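Local coordinates for protein proline dipeptidase (Streptococcus pneumoniae, PDB 3PN9) that probably forms the N-terminal domain of a prolidase of the creatinase/prolidase family, an enzyme that splits dipeptides ending in proline, at residues Val24-Pro27 / Val28-Asn31; His113-Lys116 / Thr117-Thr121; Asn126-Pro129 / Arg130-Met134. All coordinates share one frame; numbering follows the deposited sequence.

Contact 1 (Val24-Pro27 / Val28-Asn31); sequences VSDP and VTIN
Asp26 and Val28 meet at the first turn of helix 27-34, with their side chains side by side and pointing the same way. Asp26 is the N-cap. Its CG stands anti to the backbone N (chi1 -176°), which sets the carboxylate beside the carbonyl carbon, where OD1 meets Val28 N. Val28 N donates to Asp26 OD1 over 3.0 Å. The donor comes from above the carboxylate plane, and the bond is bent, with 140° at the hydrogen. Thr29 lies across Asp26 at about a right angle, and its OG1 is 3.3 Å from Asp26 CB. That hydroxyl is hydrogen-bonded to Glu103, whose other carboxylate oxygen accepts from the backbone N of Ser25 and of Asp26. On the buried side, Val24 CG1 is pressed against Thr29 CG2 at 3.5 Å, a tight fit. Val24 CG1 also lies 3.6 Å from Ile30 CG1, so Val24, at the end of strand 21-24, packs on the helix that follows. Regular helical bonding starts with Ile30 N to Asp26 O, 2.8 Å and nearly straight. Asp26 thus serves the helix start through both side chain and carbonyl, and its negative charge probably interacts favourably with the helix dipole.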
ATOM      1  N   VAL A  24      -6.726  14.442 -13.344  1.00 12.43           N
ATOM      2  CA  VAL A  24      -5.993  15.665 -13.148  1.00 13.49           C
ATOM      3  C   VAL A  24      -6.396  16.615 -14.259  1.00 15.70           C
ATOM      4  O   VAL A  24      -6.245  16.263 -15.468  1.00 15.62           O
ATOM      5  CB  VAL A  24      -4.454  15.387 -13.273  1.00 14.12           C
ATOM      6  CG1 VAL A  24      -3.660  16.617 -12.909  1.00 15.58           C
ATOM      7  CG2 VAL A  24      -4.082  14.246 -12.228  1.00 17.59           C
ATOM      8  N   SER A  25      -6.899  17.776 -13.884  1.00 13.16           N
ATOM      9  CA  SER A  25      -7.514  18.714 -14.827  1.00 16.02           C
ATOM     10  C   SER A  25      -6.682  19.983 -14.869  1.00 16.36           C
ATOM     11  O   SER A  25      -6.804  20.828 -15.765  1.00 14.99           O
ATOM     12  CB  SER A  25      -8.939  19.011 -14.369  1.00 15.34           C
ATOM     13  OG  SER A  25      -8.976  19.586 -13.020  1.00 18.88           O
ATOM     14  N   ASP A  26      -5.823  20.194 -13.870  1.00 14.37           N
ATOM     15  CA  ASP A  26      -5.099  21.543 -13.786  1.00 15.54           C
ATOM     16  C   ASP A  26      -3.817  21.421 -14.649  1.00 16.59           C
ATOM     17  O   ASP A  26      -3.017  20.489 -14.425  1.00 17.09           O
ATOM     18  CB  ASP A  26      -4.728  21.787 -12.244  1.00 15.77           C
ATOM     19  CG  ASP A  26      -4.068  23.182 -12.036  1.00 20.44           C
ATOM     20  OD1 ASP A  26      -3.520  23.762 -13.024  1.00 21.56           O
ATOM     21  OD2 ASP A  26      -4.195  23.701 -10.913  1.00 23.29           O
ATOM     22  N   PRO A  27      -3.627  22.247 -15.717  1.00 16.18           N
ATOM     23  CA  PRO A  27      -2.468  22.115 -16.572  1.00 18.21           C
ATOM     24  C   PRO A  27      -1.139  22.204 -15.758  1.00 17.11           C
ATOM     25  O   PRO A  27      -0.137  21.565 -16.089  1.00 17.63           O
ATOM     26  CB  PRO A  27      -2.544  23.404 -17.435  1.00 17.82           C
ATOM     27  CG  PRO A  27      -4.158  23.521 -17.623  1.00 18.92           C
ATOM     28  CD  PRO A  27      -4.537  23.340 -16.159  1.00 17.62           C
ATOM     29  N   VAL A  28      -1.182  22.993 -14.705  1.00 17.92           N
ATOM     30  CA  VAL A  28      -0.007  23.085 -13.779  1.00 18.31           C
ATOM     31  C   VAL A  28       0.257  21.754 -13.111  1.00 15.89           C
ATOM     32  O   VAL A  28       1.405  21.296 -13.068  1.00 17.49           O
ATOM     33  CB  VAL A  28      -0.158  24.255 -12.781  1.00 17.27           C
ATOM     34  CG1 VAL A  28       0.982  24.192 -11.674  1.00 20.29           C
ATOM     35  CG2 VAL A  28      -0.070  25.636 -13.512  1.00 21.01           C
ATOM     36  N   THR A  29      -0.769  21.048 -12.649  1.00 16.34           N
ATOM     37  CA  THR A  29      -0.530  19.763 -12.037  1.00 16.67           C
ATOM     38  C   THR A  29      -0.110  18.743 -13.073  1.00 16.80           C
ATOM     39  O   THR A  29       0.765  17.856 -12.832  1.00 16.79           O
ATOM     40  CB  THR A  29      -1.809  19.237 -11.305  1.00 17.84           C
ATOM     41  OG1 THR A  29      -2.331  20.265 -10.478  1.00 17.27           O
ATOM     42  CG2 THR A  29      -1.495  17.964 -10.512  1.00 15.74           C
ATOM     43  N   ILE A  30      -0.755  18.786 -14.256  1.00 14.58           N
ATOM     44  CA  ILE A  30      -0.352  17.851 -15.255  1.00 14.30           C
ATOM     45  C   ILE A  30       1.147  18.019 -15.603  1.00 13.57           C
ATOM     46  O   ILE A  30       1.884  17.036 -15.786  1.00 16.46           O
ATOM     47  CB  ILE A  30      -1.227  18.129 -16.591  1.00 13.34           C
ATOM     48  CG1 ILE A  30      -2.687  17.659 -16.259  1.00 13.42           C
ATOM     49  CG2 ILE A  30      -0.587  17.269 -17.733  1.00 14.45           C
ATOM     50  CD1 ILE A  30      -3.776  17.941 -17.434  1.00 13.51           C
ATOM     51  N   ASN A  31       1.566  19.271 -15.741  1.00 14.56           N
ATOM     52  CA  ASN A  31       2.987  19.485 -16.034  1.00 16.61           C
ATOM     53  C   ASN A  31       3.921  19.018 -14.894  1.00 17.28           C
ATOM     54  O   ASN A  31       4.980  18.294 -15.119  1.00 17.47           O
ATOM     55  CB  ASN A  31       3.192  20.995 -16.260  1.00 16.70           C
ATOM     56  CG  ASN A  31       4.669  21.287 -16.609  1.00 25.86           C
ATOM     57  OD1 ASN A  31       5.239  20.569 -17.396  1.00 24.36           O
ATOM     58  ND2 ASN A  31       5.245  22.310 -16.024  1.00 22.96           N
TER

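Contact 2 (His113-Lys116 / Thr117-Thr121); sequences HGLK and TVFET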
ATOM      1  N   HIS A 113     -19.489  18.352 -14.592  1.00 19.48           N
ATOM      2  CA  HIS A 113     -20.699  17.699 -15.129  1.00 19.63           C
ATOM      3  C   HIS A 113     -20.276  16.891 -16.338  1.00 19.58           C
ATOM      4  O   HIS A 113     -20.806  15.812 -16.521  1.00 20.23           O
ATOM      5  CB  HIS A 113     -21.712  18.777 -15.570  1.00 19.75           C
ATOM      6  CG  HIS A 113     -22.221  19.613 -14.426  1.00 19.59           C
ATOM      7  ND1 HIS A 113     -22.485  20.957 -14.571  1.00 22.61           N
ATOM      8  CD2 HIS A 113     -22.505  19.302 -13.124  1.00 21.49           C
ATOM      9  CE1 HIS A 113     -22.892  21.447 -13.403  1.00 24.00           C
ATOM     10  NE2 HIS A 113     -22.918  20.469 -12.522  1.00 20.76           N
ATOM     11  N   GLY A 114     -19.289  17.328 -17.104  1.00 17.28           N
ATOM     12  CA  GLY A 114     -18.852  16.439 -18.190  1.00 17.13           C
ATOM     13  C   GLY A 114     -18.281  15.109 -17.673  1.00 19.40           C
ATOM     14  O   GLY A 114     -18.586  14.039 -18.192  1.00 17.66           O
ATOM     15  N   LEU A 115     -17.450  15.137 -16.594  1.00 17.77           N
ATOM     16  CA  LEU A 115     -16.912  13.874 -16.079  1.00 16.19           C
ATOM     17  C   LEU A 115     -17.976  13.005 -15.495  1.00 16.22           C
ATOM     18  O   LEU A 115     -17.825  11.777 -15.451  1.00 16.61           O
ATOM     19  CB  LEU A 115     -15.784  14.171 -15.007  1.00 14.43           C
ATOM     20  CG  LEU A 115     -14.536  14.920 -15.575  1.00 15.86           C
ATOM     21  CD1 LEU A 115     -13.531  15.293 -14.368  1.00 17.75           C
ATOM     22  CD2 LEU A 115     -13.830  13.872 -16.483  1.00 17.82           C
ATOM     23  N   LYS A 116     -19.055  13.607 -14.967  1.00 18.05           N
ATOM     24  CA  LYS A 116     -20.188  12.780 -14.524  1.00 21.46           C
ATOM     25  C   LYS A 116     -20.900  12.030 -15.675  1.00 22.46           C
ATOM     26  O   LYS A 116     -21.544  11.002 -15.426  1.00 21.89           O
ATOM     27  CB  LYS A 116     -21.204  13.609 -13.686  1.00 22.74           C
ATOM     28  CG  LYS A 116     -20.605  13.878 -12.277  1.00 29.13           C
ATOM     29  CD  LYS A 116     -21.477  14.710 -11.437  1.00 38.80           C
ATOM     30  CE  LYS A 116     -22.478  13.785 -10.788  1.00 48.94           C
ATOM     31  NZ  LYS A 116     -23.544  14.703 -10.329  1.00 55.57           N
ATOM     32  N   THR A 117     -20.725  12.443 -16.921  1.00 22.61           N
ATOM     33  CA  THR A 117     -21.271  11.586 -17.991  1.00 25.44           C
ATOM     34  C   THR A 117     -20.265  10.494 -18.320  1.00 26.18           C
ATOM     35  O   THR A 117     -20.625   9.457 -18.857  1.00 26.12           O
ATOM     36  CB  THR A 117     -21.566  12.304 -19.309  1.00 25.05           C
ATOM     37  OG1 THR A 117     -20.343  12.699 -19.894  1.00 32.08           O
ATOM     38  CG2 THR A 117     -22.344  13.572 -19.059  1.00 23.14           C
ATOM     39  N   VAL A 118     -18.985  10.738 -18.029  1.00 23.62           N
ATOM     40  CA  VAL A 118     -18.007   9.700 -18.328  1.00 22.46           C
ATOM     41  C   VAL A 118     -18.128   8.673 -17.199  1.00 23.38           C
ATOM     42  O   VAL A 118     -18.074   7.486 -17.490  1.00 24.37           O
ATOM     43  CB  VAL A 118     -16.566  10.252 -18.328  1.00 21.32           C
ATOM     44  CG1 VAL A 118     -15.475   9.116 -18.327  1.00 22.05           C
ATOM     45  CG2 VAL A 118     -16.329  11.363 -19.368  1.00 17.98           C
ATOM     46  N   PHE A 119     -18.192   9.121 -15.919  1.00 21.39           N
ATOM     47  CA  PHE A 119     -18.279   8.227 -14.769  1.00 20.35           C
ATOM     48  C   PHE A 119     -19.650   8.368 -14.114  1.00 23.31           C
ATOM     49  O   PHE A 119     -19.829   9.089 -13.121  1.00 23.39           O
ATOM     50  CB  PHE A 119     -17.143   8.596 -13.699  1.00 19.11           C
ATOM     51  CG  PHE A 119     -15.769   8.680 -14.310  1.00 14.48           C
ATOM     52  CD1 PHE A 119     -15.165   7.532 -14.803  1.00 18.66           C
ATOM     53  CD2 PHE A 119     -15.087   9.905 -14.388  1.00 16.05           C
ATOM     54  CE1 PHE A 119     -13.887   7.555 -15.308  1.00 18.67           C
ATOM     55  CE2 PHE A 119     -13.851   9.935 -14.925  1.00 15.50           C
ATOM     56  CZ  PHE A 119     -13.218   8.776 -15.406  1.00 16.67           C
ATOM     57  N   GLU A 120     -20.644   7.687 -14.646  1.00 26.32           N
ATOM     58  CA  GLU A 120     -22.055   7.934 -14.307  1.00 29.74           C
ATOM     59  C   GLU A 120     -22.455   7.509 -12.952  1.00 30.87           C
ATOM     60  O   GLU A 120     -23.407   8.054 -12.432  1.00 31.04           O
ATOM     61  CB  GLU A 120     -22.981   7.177 -15.303  1.00 30.85           C
ATOM     62  CG  GLU A 120     -22.744   7.762 -16.689  1.00 36.62           C
ATOM     63  CD  GLU A 120     -23.644   7.087 -17.779  1.00 48.35           C
ATOM     64  OE1 GLU A 120     -23.132   6.402 -18.668  1.00 51.11           O
ATOM     65  OE2 GLU A 120     -24.859   7.224 -17.704  1.00 51.77           O
ATOM     66  N   THR A 121     -21.795   6.525 -12.345  1.00 30.45           N
ATOM     67  CA  THR A 121     -22.209   6.225 -10.960  1.00 31.72           C
ATOM     68  C   THR A 121     -21.044   6.356  -9.947  1.00 31.88           C
ATOM     69  O   THR A 121     -21.111   5.705  -8.926  1.00 32.45           O
ATOM     70  CB  THR A 121     -22.772   4.760 -10.859  1.00 32.09           C
ATOM     71  OG1 THR A 121     -21.884   3.884 -11.587  1.00 34.44           O
ATOM     72  CG2 THR A 121     -24.198   4.691 -11.617  1.00 35.23           C
TER
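Thr117 reaches back to Gly114 on the last turn of helix 109-118. Its CB lies 3.6 Å from Gly114 O. From there OG1 turns into the space between its own backbone N and carbonyl carbon (chi1 68°), which brings it to the carbonyl one turn earlier. Thr117 OG1 donates to Gly114 O over 2.8 Å, in the carbonyl plane. The methyl Thr117 CG2 takes the other branch and rests 3.7 Å from His113 O. Gly114 O also accepts from Thr117 N at 3.0 Å, above the carbonyl plane, and weakly from Val118 N. The next carbonyl, Leu115 O, accepts from Phe119 N over 2.7 Å, almost straight at 169°. Phe119 is the first residue to leave helical backbone angles. Val118 CG1 sits over the centre of one face of its ring, 3.6 Å above the plane. Leu115 CD2 lies 4.2 Å from Phe119 CE2. Phe97 meets this ring edge-to-face. Beyond the end, Glu120 forms a salt bridge with Lys89, which also donates to Thr117 O. The final turn therefore combines a hydroxyl bond to a main-chain carbonyl with an apolar side, and the lysine would probably stabilise the carbonyl end of the helix.

Contact 3 (Asn126-Pro129 / Arg130-Met134); sequences NLTP and RIQRM
Leu127 and Ile131 are joined through the backbone where the chain leaves strand 123-126 and enters helix 128-134. This is a helix N-terminus with a side-chain cap. Ile131 N donates to Leu127 O. Gln132 N to Thr128 O is shorter, 2.9 Å, and nearly straight at 173°. Arg133 N to Pro129 O continues the alpha-helical pattern. Asn126 supplies the cap: its OD1 accepts from Thr128 N at 3.0 Å, with the donor above the amide plane, and also from Phe104 N. The Leu127 side chain crosses Ile131 at a slant, and Leu127 CG lies 3.9 Å from Ile131 CG1. Leu127 also touches Ala22 and Val24. Thr128 CG2 rests against the amide of Gln132, 3.8 Å from Gln132 CD. Arg130 CD sits over one face of the Arg133 guanidinium, toward its rim. Met134, a selenomethionine, places CE over a face of the Arg130 guanidinium, also offset toward the rim. Arg130 NH2 hydrogen-bonds Gln9, whereas Arg133 forms a salt bridge with Glu42 of the second subunit, so this helix contributes to the subunit interface. One water bridges the cap and the first turn, donating to Asn126 O at 2.7 Å and accepting from Arg130 N at 2.9 Å.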
ATOM      1  N   ASN A 126     -11.607  14.311  -3.254  1.00 16.86           N
ATOM      2  CA  ASN A 126     -10.766  15.443  -3.615  1.00 16.30           C
ATOM      3  C   ASN A 126      -9.308  14.928  -3.703  1.00 18.20           C
ATOM      4  O   ASN A 126      -8.754  14.473  -2.694  1.00 18.78           O
ATOM      5  CB  ASN A 126     -10.930  16.487  -2.503  1.00 17.31           C
ATOM      6  CG  ASN A 126     -10.182  17.772  -2.793  1.00 18.17           C
ATOM      7  OD1 ASN A 126      -9.638  17.943  -3.857  1.00 14.32           O
ATOM      8  ND2 ASN A 126     -10.149  18.706  -1.817  1.00 18.03           N
ATOM      9  N   LEU A 127      -8.620  15.187  -4.806  1.00 16.02           N
ATOM     10  CA  LEU A 127      -7.226  14.810  -5.009  1.00 15.43           C
ATOM     11  C   LEU A 127      -6.307  15.979  -4.630  1.00 15.55           C
ATOM     12  O   LEU A 127      -5.094  15.769  -4.545  1.00 14.56           O
ATOM     13  CB  LEU A 127      -7.035  14.655  -6.576  1.00 14.56           C
ATOM     14  CG  LEU A 127      -5.646  14.225  -7.169  1.00 19.16           C
ATOM     15  CD1 LEU A 127      -5.304  12.858  -6.595  1.00 16.82           C
ATOM     16  CD2 LEU A 127      -5.794  14.058  -8.711  1.00 17.30           C
ATOM     17  N   THR A 128      -6.796  17.233  -4.556  1.00 14.36           N
ATOM     18  CA  THR A 128      -5.872  18.350  -4.373  1.00 16.66           C
ATOM     19  C   THR A 128      -4.890  18.177  -3.125  1.00 17.04           C
ATOM     20  O   THR A 128      -3.702  18.432  -3.252  1.00 16.44           O
ATOM     21  CB  THR A 128      -6.703  19.683  -4.292  1.00 17.31           C
ATOM     22  OG1 THR A 128      -7.208  19.894  -5.651  1.00 20.49           O
ATOM     23  CG2 THR A 128      -5.829  20.943  -3.884  1.00 16.96           C
ATOM     24  N   PRO A 129      -5.423  17.831  -1.967  1.00 17.19           N
ATOM     25  CA  PRO A 129      -4.508  17.805  -0.757  1.00 17.52           C
ATOM     26  C   PRO A 129      -3.439  16.768  -1.004  1.00 16.74           C
ATOM     27  O   PRO A 129      -2.300  16.988  -0.623  1.00 19.26           O
ATOM     28  CB  PRO A 129      -5.437  17.297   0.378  1.00 17.38           C
ATOM     29  CG  PRO A 129      -6.894  18.000   0.006  1.00 21.42           C
ATOM     30  CD  PRO A 129      -6.873  17.650  -1.590  1.00 19.02           C
ATOM     31  N   ARG A 130      -3.750  15.642  -1.669  1.00 17.37           N
ATOM     32  CA  ARG A 130      -2.679  14.657  -1.908  1.00 16.36           C
ATOM     33  C   ARG A 130      -1.561  15.234  -2.752  1.00 17.93           C
ATOM     34  O   ARG A 130      -0.357  14.939  -2.521  1.00 18.15           O
ATOM     35  CB  ARG A 130      -3.200  13.312  -2.526  1.00 18.09           C
ATOM     36  CG  ARG A 130      -2.028  12.341  -2.818  1.00 18.60           C
ATOM     37  CD  ARG A 130      -1.453  11.776  -1.397  1.00 24.86           C
ATOM     38  NE  ARG A 130      -0.337  10.861  -1.609  1.00 24.69           N
ATOM     39  CZ  ARG A 130       0.950  11.218  -1.791  1.00 27.95           C
ATOM     40  NH1 ARG A 130       1.309  12.494  -1.772  1.00 24.38           N
ATOM     41  NH2 ARG A 130       1.929  10.283  -1.902  1.00 27.69           N
ATOM     42  N   ILE A 131      -1.901  16.002  -3.779  1.00 16.41           N
ATOM     43  CA  ILE A 131      -0.887  16.562  -4.636  1.00 17.62           C
ATOM     44  C   ILE A 131      -0.140  17.709  -3.842  1.00 16.42           C
ATOM     45  O   ILE A 131       1.052  17.888  -4.026  1.00 18.13           O
ATOM     46  CB  ILE A 131      -1.574  17.289  -5.906  1.00 17.41           C
ATOM     47  CG1 ILE A 131      -2.374  16.302  -6.814  1.00 23.39           C
ATOM     48  CG2 ILE A 131      -0.587  18.267  -6.727  1.00 18.80           C
ATOM     49  CD1 ILE A 131      -1.615  15.196  -7.252  1.00 21.84           C
ATOM     50  N   GLN A 132      -0.845  18.527  -3.090  1.00 16.52           N
ATOM     51  CA  GLN A 132      -0.133  19.521  -2.270  1.00 19.48           C
ATOM     52  C   GLN A 132       0.912  18.811  -1.315  1.00 20.07           C
ATOM     53  O   GLN A 132       1.966  19.337  -1.113  1.00 20.26           O
ATOM     54  CB  GLN A 132      -1.092  20.320  -1.361  1.00 18.38           C
ATOM     55  CG  GLN A 132      -1.989  21.207  -2.318  1.00 18.85           C
ATOM     56  CD  GLN A 132      -3.076  21.913  -1.510  1.00 22.86           C
ATOM     57  OE1 GLN A 132      -3.730  21.332  -0.679  1.00 27.00           O
ATOM     58  NE2 GLN A 132      -3.307  23.164  -1.845  1.00 25.27           N
ATOM     59  N   ARG A 133       0.554  17.673  -0.742  1.00 17.32           N
ATOM     60  CA  ARG A 133       1.488  16.881   0.108  1.00 19.91           C
ATOM     61  C   ARG A 133       2.660  16.400  -0.691  1.00 19.85           C
ATOM     62  O   ARG A 133       3.861  16.468  -0.264  1.00 17.24           O
ATOM     63  CB  ARG A 133       0.663  15.680   0.792  1.00 21.11           C
ATOM     64  CG  ARG A 133       1.452  14.900   1.869  1.00 30.68           C
ATOM     65  CD  ARG A 133       0.798  13.468   2.207  1.00 35.06           C
ATOM     66  NE  ARG A 133      -0.651  13.579   2.207  1.00 30.79           N
ATOM     67  CZ  ARG A 133      -1.482  12.547   2.010  1.00 37.53           C
ATOM     68  NH1 ARG A 133      -1.022  11.236   1.809  1.00 32.73           N
ATOM     69  NH2 ARG A 133      -2.768  12.837   1.969  1.00 34.31           N
HETATM   70  N   MSE A 134       2.412  16.014  -1.966  1.00 17.03           N
HETATM   71  CA  MSE A 134       3.508  15.509  -2.731  1.00 15.86           C
HETATM   72  C   MSE A 134       4.587  16.575  -3.004  1.00 17.62           C
HETATM   73  O   MSE A 134       5.828  16.266  -3.167  1.00 16.92           O
HETATM   74  CB  MSE A 134       2.934  15.032  -4.143  1.00 15.50           C
HETATM   75  CG  MSE A 134       3.926  14.247  -4.800  1.00 24.32           C
HETATM   76 SE   MSE A 134       2.951  13.372  -6.464  1.00 29.93          SE
HETATM   77  CE  MSE A 134       1.439  12.790  -5.692  1.00 17.12           C
TER
HETATM   78  O   HOH W   1      -6.275  14.253  -1.612  1.00 26.04           O

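Overall arrangement
Along the chain the contacts come in the order 1, 2, 3, all in the creatinase/prolidase N-terminal domain, on helices that follow or precede strands of its mixed sheet. Contact 1 follows strand 21-24. Contact 2 ends the helix of the beta-alpha-beta unit 99-102, 109-118, 123-126, and contact 3 starts where that unit's last strand finishes. Contacts 1 and 3 have centres about 12 Å apart and touch: Thr29 CG2 packs on Ile131 CG2 at 3.9 Å, and Val24 on Leu127. Contact 2 lies apart, its centre about 19 Å from that of contact 1 and 22 Å from that of contact 3. Contacts 1 and 3 therefore share one packed region. Of the three, only contact 3 touches the second subunit.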